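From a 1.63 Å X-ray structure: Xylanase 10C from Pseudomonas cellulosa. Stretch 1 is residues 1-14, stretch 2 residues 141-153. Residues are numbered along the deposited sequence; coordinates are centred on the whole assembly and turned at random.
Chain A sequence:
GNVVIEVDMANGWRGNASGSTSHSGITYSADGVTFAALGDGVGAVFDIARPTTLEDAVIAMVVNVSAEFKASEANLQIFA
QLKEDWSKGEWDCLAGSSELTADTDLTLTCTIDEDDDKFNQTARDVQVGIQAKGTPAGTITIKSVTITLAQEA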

ATOM      1  N   GLY A   1       6.107  23.463   6.946  1.00 29.82           N
ATOM      2  CA  GLY A   1       5.029  22.515   6.564  1.00 28.06           C
ATOM      3  C   GLY A   1       4.869  21.314   7.516  1.00 26.89           C
ATOM      4  O   GLY A   1       5.378  21.226   8.677  1.00 27.59           O
ATOM      5  N   ASN A   2       4.111  20.375   6.996  1.00 24.17           N
ATOM      6  CA  ASN A   2       3.804  19.142   7.728  1.00 22.86           C
ATOM      7  C   ASN A   2       4.925  18.095   7.682  1.00 20.25           C
ATOM      8  O   ASN A   2       5.795  18.139   6.828  1.00 19.09           O
ATOM      9  N   VAL A   3       4.858  17.154   8.622  1.00 17.77           N
ATOM     10  CA  VAL A   3       5.826  16.049   8.708  1.00 17.20           C
ATOM     11  C   VAL A   3       5.679  15.151   7.465  1.00 16.32           C
ATOM     12  O   VAL A   3       4.567  14.735   7.149  1.00 15.30           O
ATOM     13  N   VAL A   4       6.792  14.903   6.784  1.00 16.73           N
ATOM     14  CA  VAL A   4       6.834  14.003   5.622  1.00 16.96           C
ATOM     15  C   VAL A   4       7.740  12.820   5.904  1.00 16.43           C
ATOM     16  O   VAL A   4       8.931  12.992   6.235  1.00 18.40           O
ATOM     17  N   ILE A   5       7.178  11.626   5.774  1.00 16.08           N
ATOM     18  CA  ILE A   5       7.918  10.360   5.959  1.00 16.29           C
ATOM     19  C   ILE A   5       8.178   9.788   4.565  1.00 16.94           C
ATOM     20  O   ILE A   5       7.208   9.534   3.812  1.00 17.12           O
ATOM     21  N   GLU A   6       9.450   9.572   4.248  1.00 16.55           N
ATOM     22  CA  GLU A   6       9.866   8.905   2.990  1.00 17.47           C
ATOM     23  C   GLU A   6      10.219   7.475   3.348  1.00 16.61           C
ATOM     24  O   GLU A   6      11.156   7.241   4.097  1.00 17.68           O
ATOM     25  N   VAL A   7       9.473   6.519   2.812  1.00 14.22           N
ATOM     26  CA  VAL A   7       9.648   5.106   3.155  1.00 14.22           C
ATOM     27  C   VAL A   7      10.849   4.467   2.439  1.00 13.87           C
ATOM     28  O   VAL A   7      11.062   4.644   1.219  1.00 14.03           O
ATOM     29  N   ASP A   8      11.630   3.711   3.207  1.00 13.63           N
ATOM     30  CA  ASP A   8      12.776   2.957   2.670  1.00 14.64           C
ATOM     31  C   ASP A   8      12.277   1.895   1.680  1.00 14.08           C
ATOM     32  O   ASP A   8      11.412   1.092   2.020  1.00 13.90           O
ATOM     33  N   MET A   9      12.817   1.947   0.469  1.00 13.88           N
ATOM     34  CA  MET A   9      12.445   1.036  -0.621  1.00 13.92           C
ATOM     35  C   MET A   9      13.441  -0.097  -0.832  1.00 14.42           C
ATOM     36  O   MET A   9      13.277  -0.896  -1.759  1.00 15.11           O
ATOM     37  N   ALA A  10      14.478  -0.145   0.000  1.00 14.57           N
ATOM     38  CA  ALA A  10      15.513  -1.214  -0.077  1.00 15.79           C
ATOM     39  C   ALA A  10      15.538  -2.194   1.099  1.00 16.10           C
ATOM     40  O   ALA A  10      16.296  -3.188   1.059  1.00 16.93           O
ATOM     41  N   ASN A  11      14.756  -1.904   2.138  1.00 16.88           N
ATOM     42  CA  ASN A  11      14.645  -2.733   3.343  1.00 17.21           C
ATOM     43  C   ASN A  11      13.263  -2.613   3.941  1.00 15.51           C
ATOM     44  O   ASN A  11      12.555  -1.636   3.701  1.00 15.96           O
ATOM     45  N   GLY A  12      12.894  -3.609   4.729  1.00 15.73           N
ATOM     46  CA  GLY A  12      11.681  -3.542   5.508  1.00 15.05           C
ATOM     47  C   GLY A  12      10.377  -3.937   4.843  1.00 14.60           C
ATOM     48  O   GLY A  12       9.339  -3.910   5.504  1.00 15.12           O
ATOM     49  N   TRP A  13      10.417  -4.328   3.580  1.00 13.50           N
ATOM     50  CA  TRP A  13       9.198  -4.771   2.911  1.00 12.88           C
ATOM     51  C   TRP A  13       9.008  -6.288   2.978  1.00 14.30           C
ATOM     52  O   TRP A  13       9.966  -7.055   3.095  1.00 15.10           O
ATOM     53  N   ARG A  14       7.753  -6.706   2.837  1.00 12.41           N
ATOM     54  CA  ARG A  14       7.345  -8.126   2.822  1.00 13.58           C
ATOM     55  C   ARG A  14       6.206  -8.326   1.851  1.00 13.04           C
ATOM     56  O   ARG A  14       5.446  -7.398   1.583  1.00 13.90           O
ATOM     57  N   THR A 141       5.093  -2.796  -9.505  1.00 12.18           N
ATOM     58  CA  THR A 141       6.313  -2.200  -8.951  1.00 12.77           C
ATOM     59  C   THR A 141       5.979  -0.928  -8.178  1.00 13.46           C
ATOM     60  O   THR A 141       5.302  -0.039  -8.700  1.00 13.18           O
ATOM     61  N   ILE A 142       6.426  -0.870  -6.919  1.00 12.17           N
ATOM     62  CA  ILE A 142       6.356   0.371  -6.103  1.00 12.37           C
ATOM     63  C   ILE A 142       7.730   1.065  -6.142  1.00 11.98           C
ATOM     64  O   ILE A 142       8.733   0.497  -5.714  1.00 12.54           O
ATOM     65  N   LYS A 143       7.768   2.289  -6.655  1.00 12.31           N
ATOM     66  CA  LYS A 143       9.027   3.084  -6.746  1.00 12.79           C
ATOM     67  C   LYS A 143       9.291   3.908  -5.474  1.00 12.75           C
ATOM     68  O   LYS A 143      10.452   4.084  -5.070  1.00 13.63           O
ATOM     69  N   SER A 144       8.223   4.431  -4.881  1.00 12.40           N
ATOM     70  CA  SER A 144       8.324   5.281  -3.677  1.00 12.72           C
ATOM     71  C   SER A 144       6.998   5.354  -2.934  1.00 12.16           C
ATOM     72  O   SER A 144       5.915   5.211  -3.541  1.00 12.44           O
ATOM     73  N   VAL A 145       7.104   5.602  -1.628  1.00 12.69           N
ATOM     74  CA  VAL A 145       5.922   5.827  -0.785  1.00 12.70           C
ATOM     75  C   VAL A 145       6.220   7.020   0.117  1.00 13.75           C
ATOM     76  O   VAL A 145       7.230   7.028   0.810  1.00 13.25           O
ATOM     77  N   THR A 146       5.377   8.041   0.064  1.00 14.15           N
ATOM     78  CA  THR A 146       5.573   9.186   0.944  1.00 16.64           C
ATOM     79  C   THR A 146       4.300   9.446   1.736  1.00 17.06           C
ATOM     80  O   THR A 146       3.186   9.442   1.172  1.00 17.61           O
ATOM     81  N   ILE A 147       4.464   9.600   3.046  1.00 15.28           N
ATOM     82  CA  ILE A 147       3.328   9.789   3.959  1.00 16.06           C
ATOM     83  C   ILE A 147       3.425  11.191   4.556  1.00 15.75           C
ATOM     84  O   ILE A 147       4.398  11.504   5.213  1.00 16.41           O
ATOM     85  N   THR A 148       2.394  11.985   4.344  1.00 15.35           N
ATOM     86  CA  THR A 148       2.343  13.356   4.877  1.00 16.13           C
ATOM     87  C   THR A 148       1.347  13.398   6.027  1.00 15.54           C
ATOM     88  O   THR A 148       0.150  13.241   5.819  1.00 15.36           O
ATOM     89  N   LEU A 149       1.847  13.636   7.236  1.00 14.24           N
ATOM     90  CA  LEU A 149       0.999  13.672   8.442  1.00 14.67           C
ATOM     91  C   LEU A 149       0.279  15.025   8.548  1.00 15.93           C
ATOM     92  O   LEU A 149       0.742  16.039   8.008  1.00 17.22           O
ATOM     93  N   ALA A 150      -0.817  15.008   9.283  1.00 16.42           N
ATOM     94  CA  ALA A 150      -1.579  16.210   9.684  1.00 18.63           C
ATOM     95  C   ALA A 150      -0.994  16.763  10.990  1.00 19.51           C
ATOM     96  O   ALA A 150      -1.694  16.935  12.008  1.00 23.39           O
ATOM     97  N   GLN A 151       0.294  17.022  10.957  1.00 19.50           N
ATOM     98  CA  GLN A 151       1.054  17.516  12.101  1.00 19.62           C
ATOM     99  C   GLN A 151       2.206  18.323  11.590  1.00 20.38           C
ATOM    100  O   GLN A 151       2.904  17.926  10.653  1.00 20.18           O
ATOM    101  N   GLU A 152       2.415  19.452  12.243  1.00 22.37           N
ATOM    102  CA  GLU A 152       3.488  20.379  11.940  1.00 24.25           C
ATOM    103  C   GLU A 152       4.804  19.802  12.394  1.00 24.71           C
ATOM    104  O   GLU A 152       4.971  19.217  13.423  1.00 23.15           O
ATOM    105  N   ALA A 153       5.763  20.007  11.581  1.00 25.16           N
ATOM    106  CA  ALA A 153       7.169  19.657  11.696  1.00 26.98           C
ATOM    107  C   ALA A 153       8.017  20.872  12.037  1.00 26.90           C
ATOM    108  O   ALA A 153       7.616  21.991  11.882  1.00 29.59           O
ATOM    109  OXT ALA A 153       9.160  20.725  12.442  1.00 26.24           O
TER

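The first rule of this contact is that the backbone sets the frame. The strand that includes Val4, Ile5 and Glu6 runs antiparallel to the one that includes Thr146, Ile147 and Thr148, joining the two ends of the chain. Ile5 and Ile147 form the closed pair, Ile5 N to Ile147 O and Ile147 N to Ile5 O both 2.8 Å. Outward from it, Val7 N donates to Val145 O (3.0 Å) and Leu149 N to Val3 O (2.9 Å). A beta bulge then shifts the register by two, so Val3 N reaches Gln151 O (2.9 Å) and Ala153 N reaches Gly1 O (3.2 Å).

The second rule is an apolar row on the face that carries Ile5 and Ile147. Both isoleucines are m,t, and their CB atoms lie 4.2 Å apart. From Ile5, CD1 extends to Leu149 CD2 at 4.2 Å. Val7, a t rotamer pointing toward the partner stretch, sets its CG2 3.9 Å from CG1 of Val145, also t, and 4.4 Å from Ile147 CD1. Val3, again t, covers the bulge: its CG1 meets Leu149 CD1 at 3.7 Å, and its CG2 meets Ala153 CB at 3.8 Å. Val3 thus packs against side chains from both before and after the corner at Ala150 and Gln151, and its CG2 also lies 4.3 Å from Leu149 CD1.

Beyond the strand pairing, larger side chains fill the space. Met9 folds into m,m,m, which brings its CE to 3.7 Å from Ile142 CG2 and its SD to 4.4 Å from Val145 CG2. The buried Trp13, chi1 m, presents its ring edge to Val145, CZ2 to CG2 3.9 Å; Ile142 CG2 lies 4.2 Å from Trp13 CH2. Trp13 NE1 is spent within its own stretch, donating to Asp8 O at 2.9 Å.

The face bearing Val4, Glu6, Thr146 and Thr148 is packed more lightly. Val4 (t) places CG2 4.0 Å from OG1 of Thr148 (m), while Glu6 makes no close side-chain contact across the strands.

No side chain makes a hydrogen bond across the stretches. Asn2, m, comes nearest to doing so, but its OD1 lies 3.2 Å from Leu149 O, and both are acceptors; its ND2 approaches Gln151 O at 3.4 Å with a poor angle. Asp8 points away and organises its own loop instead, OD1 accepting from Ala10 N (3.0 Å) and OD2 from Asn11 ND2 (2.9 Å).

Where direct pairing stops, one water continues it: water 1 donates to Val7 O at 2.7 Å and accepts from Val145 N at 3.0 Å.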

ATOM      1  CB  ASN A   2       2.494  18.557   7.259  1.00 23.47           C
ATOM      2  CG  ASN A   2       1.262  19.362   7.750  1.00 27.46           C
ATOM      3  OD1 ASN A   2       0.136  19.104   7.338  1.00 31.83           O
ATOM      4  ND2 ASN A   2       1.492  20.297   8.665  1.00 29.85           N
ATOM      5  CB  VAL A   3       5.609  15.144   9.942  1.00 17.50           C
ATOM      6  CG1 VAL A   3       6.567  13.951   9.949  1.00 17.72           C
ATOM      7  CG2 VAL A   3       5.760  15.928  11.246  1.00 18.44           C
ATOM      8  CB  VAL A   4       7.329  14.720   4.346  1.00 17.81           C
ATOM      9  CG1 VAL A   4       7.399  13.739   3.162  1.00 19.72           C
ATOM     10  CG2 VAL A   4       6.405  15.903   4.049  1.00 19.13           C
ATOM     11  CB  ILE A   5       7.084   9.344   6.764  1.00 15.93           C
ATOM     12  CG1 ILE A   5       6.847   9.867   8.180  1.00 17.80           C
ATOM     13  CG2 ILE A   5       7.759   7.924   6.802  1.00 17.25           C
ATOM     14  CD1 ILE A   5       5.809   9.149   8.919  1.00 18.90           C
ATOM     15  CB  GLU A   6      11.058   9.605   2.341  1.00 18.00           C
ATOM     16  CG  GLU A   6      10.698  11.026   1.953  1.00 21.54           C
ATOM     17  CD  GLU A   6      11.785  11.731   1.178  1.00 29.40           C
ATOM     18  OE1 GLU A   6      12.910  11.185   1.084  1.00 35.04           O
ATOM     19  OE2 GLU A   6      11.494  12.835   0.672  1.00 33.86           O
ATOM     20  CB  VAL A   7       8.344   4.304   2.834  1.00 13.56           C
ATOM     21  CG1 VAL A   7       8.485   2.777   3.057  1.00 14.52           C
ATOM     22  CG2 VAL A   7       7.159   4.848   3.632  1.00 14.29           C
ATOM     23  CB  ASP A   8      13.527   2.289   3.837  1.00 14.64           C
ATOM     24  CG  ASP A   8      14.850   1.697   3.447  1.00 18.12           C
ATOM     25  OD1 ASP A   8      15.215   1.657   2.264  1.00 17.62           O
ATOM     26  OD2 ASP A   8      15.602   1.275   4.345  1.00 20.06           O
ATOM     27  CB  MET A   9      12.213   1.793  -1.925  1.00 14.75           C
ATOM     28  CG  MET A   9      11.149   2.897  -1.827  1.00 14.28           C
ATOM     29  SD  MET A   9       9.533   2.337  -1.246  1.00 13.67           S
ATOM     30  CE  MET A   9       9.118   1.103  -2.472  1.00 15.69           C
ATOM     31  CB  ALA A  10      16.902  -0.585  -0.214  1.00 16.22           C
ATOM     32  CB  ASN A  11      15.600  -2.231   4.435  1.00 17.75           C
ATOM     33  CG  ASN A  11      17.030  -2.094   3.960  1.00 21.89           C
ATOM     34  OD1 ASN A  11      17.793  -3.071   3.963  1.00 22.69           O
ATOM     35  ND2 ASN A  11      17.412  -0.870   3.566  1.00 24.53           N
ATOM     36  CB  TRP A  13       9.169  -4.325   1.462  1.00 13.69           C
ATOM     37  CG  TRP A  13       8.933  -2.834   1.230  1.00 12.30           C
ATOM     38  CD1 TRP A  13       9.832  -1.810   1.378  1.00 12.63           C
ATOM     39  CD2 TRP A  13       7.734  -2.241   0.738  1.00 12.66           C
ATOM     40  NE1 TRP A  13       9.259  -0.615   1.013  1.00 13.64           N
ATOM     41  CE2 TRP A  13       7.964  -0.852   0.618  1.00 13.18           C
ATOM     42  CE3 TRP A  13       6.463  -2.750   0.384  1.00 13.50           C
ATOM     43  CZ2 TRP A  13       6.992   0.018   0.166  1.00 15.05           C
ATOM     44  CZ3 TRP A  13       5.522  -1.904  -0.086  1.00 12.49           C
ATOM     45  CH2 TRP A  13       5.774  -0.517  -0.188  1.00 13.78           C
ATOM     46  CB  ARG A  14       6.766  -8.564   4.188  1.00 14.32           C
ATOM     47  CG  ARG A  14       7.569  -8.284   5.420  1.00 18.81           C
ATOM     48  CD  ARG A  14       6.838  -8.710   6.712  1.00 18.14           C
ATOM     49  NE  ARG A  14       5.630  -7.945   7.103  1.00 19.29           N
ATOM     50  CZ  ARG A  14       5.656  -6.783   7.759  1.00 17.13           C
ATOM     51  NH1 ARG A  14       6.797  -6.215   8.100  1.00 17.45           N
ATOM     52  NH2 ARG A  14       4.530  -6.183   8.118  1.00 16.71           N
ATOM     53  CB  THR A 141       7.383  -1.906 -10.025  1.00 13.40           C
ATOM     54  OG1 THR A 141       7.779  -3.149 -10.649  1.00 13.85           O
ATOM     55  CG2 THR A 141       8.633  -1.279  -9.407  1.00 13.64           C
ATOM     56  CB  ILE A 142       5.924   0.129  -4.621  1.00 12.39           C
ATOM     57  CG1 ILE A 142       4.652  -0.695  -4.557  1.00 14.29           C
ATOM     58  CG2 ILE A 142       5.730   1.470  -3.900  1.00 15.02           C
ATOM     59  CD1 ILE A 142       4.882  -2.146  -4.288  1.00 14.52           C
ATOM     60  CB  LYS A 143       9.001   4.009  -7.988  1.00 12.71           C
ATOM     61  CG  LYS A 143       8.978   3.261  -9.282  1.00 13.82           C
ATOM     62  CD  LYS A 143       9.273   4.147 -10.470  1.00 17.01           C
ATOM     63  CE  LYS A 143       9.811   3.366 -11.646  1.00 18.06           C
ATOM     64  NZ  LYS A 143      10.072   4.292 -12.792  1.00 16.85           N
ATOM     65  CB  SER A 144       8.757   6.711  -4.052  1.00 13.07           C
ATOM     66  OG  SER A 144       7.741   7.411  -4.799  1.00 13.07           O
ATOM     67  CB  VAL A 145       5.550   4.617   0.087  1.00 13.11           C
ATOM     68  CG1 VAL A 145       4.334   4.906   0.944  1.00 13.78           C
ATOM     69  CG2 VAL A 145       5.318   3.369  -0.781  1.00 14.01           C
ATOM     70  CB  THR A 146       6.209  10.434   0.269  1.00 18.79           C
ATOM     71  OG1 THR A 146       5.302  11.510   0.152  1.00 27.81           O
ATOM     72  CG2 THR A 146       6.758  10.190  -1.053  1.00 13.95           C
ATOM     73  CB  ILE A 147       3.274   8.705   5.042  1.00 15.37           C
ATOM     74  CG1 ILE A 147       3.176   7.322   4.355  1.00 16.33           C
ATOM     75  CG2 ILE A 147       2.089   8.930   5.986  1.00 17.50           C
ATOM     76  CD1 ILE A 147       3.276   6.127   5.264  1.00 18.40           C
ATOM     77  CB  THR A 148       1.967  14.361   3.794  1.00 16.92           C
ATOM     78  OG1 THR A 148       2.949  14.331   2.748  1.00 18.34           O
ATOM     79  CG2 THR A 148       2.058  15.796   4.301  1.00 17.84           C
ATOM     80  CB  LEU A 149       1.824  13.485   9.731  1.00 14.99           C
ATOM     81  CG  LEU A 149       2.777  12.300   9.815  1.00 14.49           C
ATOM     82  CD1 LEU A 149       3.447  12.256  11.155  1.00 15.44           C
ATOM     83  CD2 LEU A 149       2.048  10.977   9.533  1.00 14.54           C
ATOM     84  CB  ALA A 150      -3.033  15.837   9.875  1.00 18.67           C
ATOM     85  CB  GLN A 151       1.580  16.321  12.902  1.00 19.76           C
ATOM     86  CG  GLN A 151       2.333  16.698  14.143  1.00 18.66           C
ATOM     87  CD  GLN A 151       2.817  15.472  14.861  1.00 19.88           C
ATOM     88  OE1 GLN A 151       3.998  15.132  14.815  1.00 17.03           O
ATOM     89  NE2 GLN A 151       1.909  14.858  15.609  1.00 17.09           N
ATOM     90  CB  GLU A 152       3.245  21.709  12.674  1.00 26.31           C
ATOM     91  CG  GLU A 152       4.358  22.738  12.648  1.00 31.19           C
ATOM     92  CD  GLU A 152       3.994  24.010  13.423  1.00 37.91           C
ATOM     93  OE1 GLU A 152       2.780  24.266  13.654  1.00 40.73           O
ATOM     94  OE2 GLU A 152       4.938  24.750  13.809  1.00 42.86           O
ATOM     95  CB  ALA A 153       7.596  19.155  10.390  1.00 27.16           C
TER
HETATM   96  O   HOH W   1       9.987   6.100  -0.814  1.00 12.76           O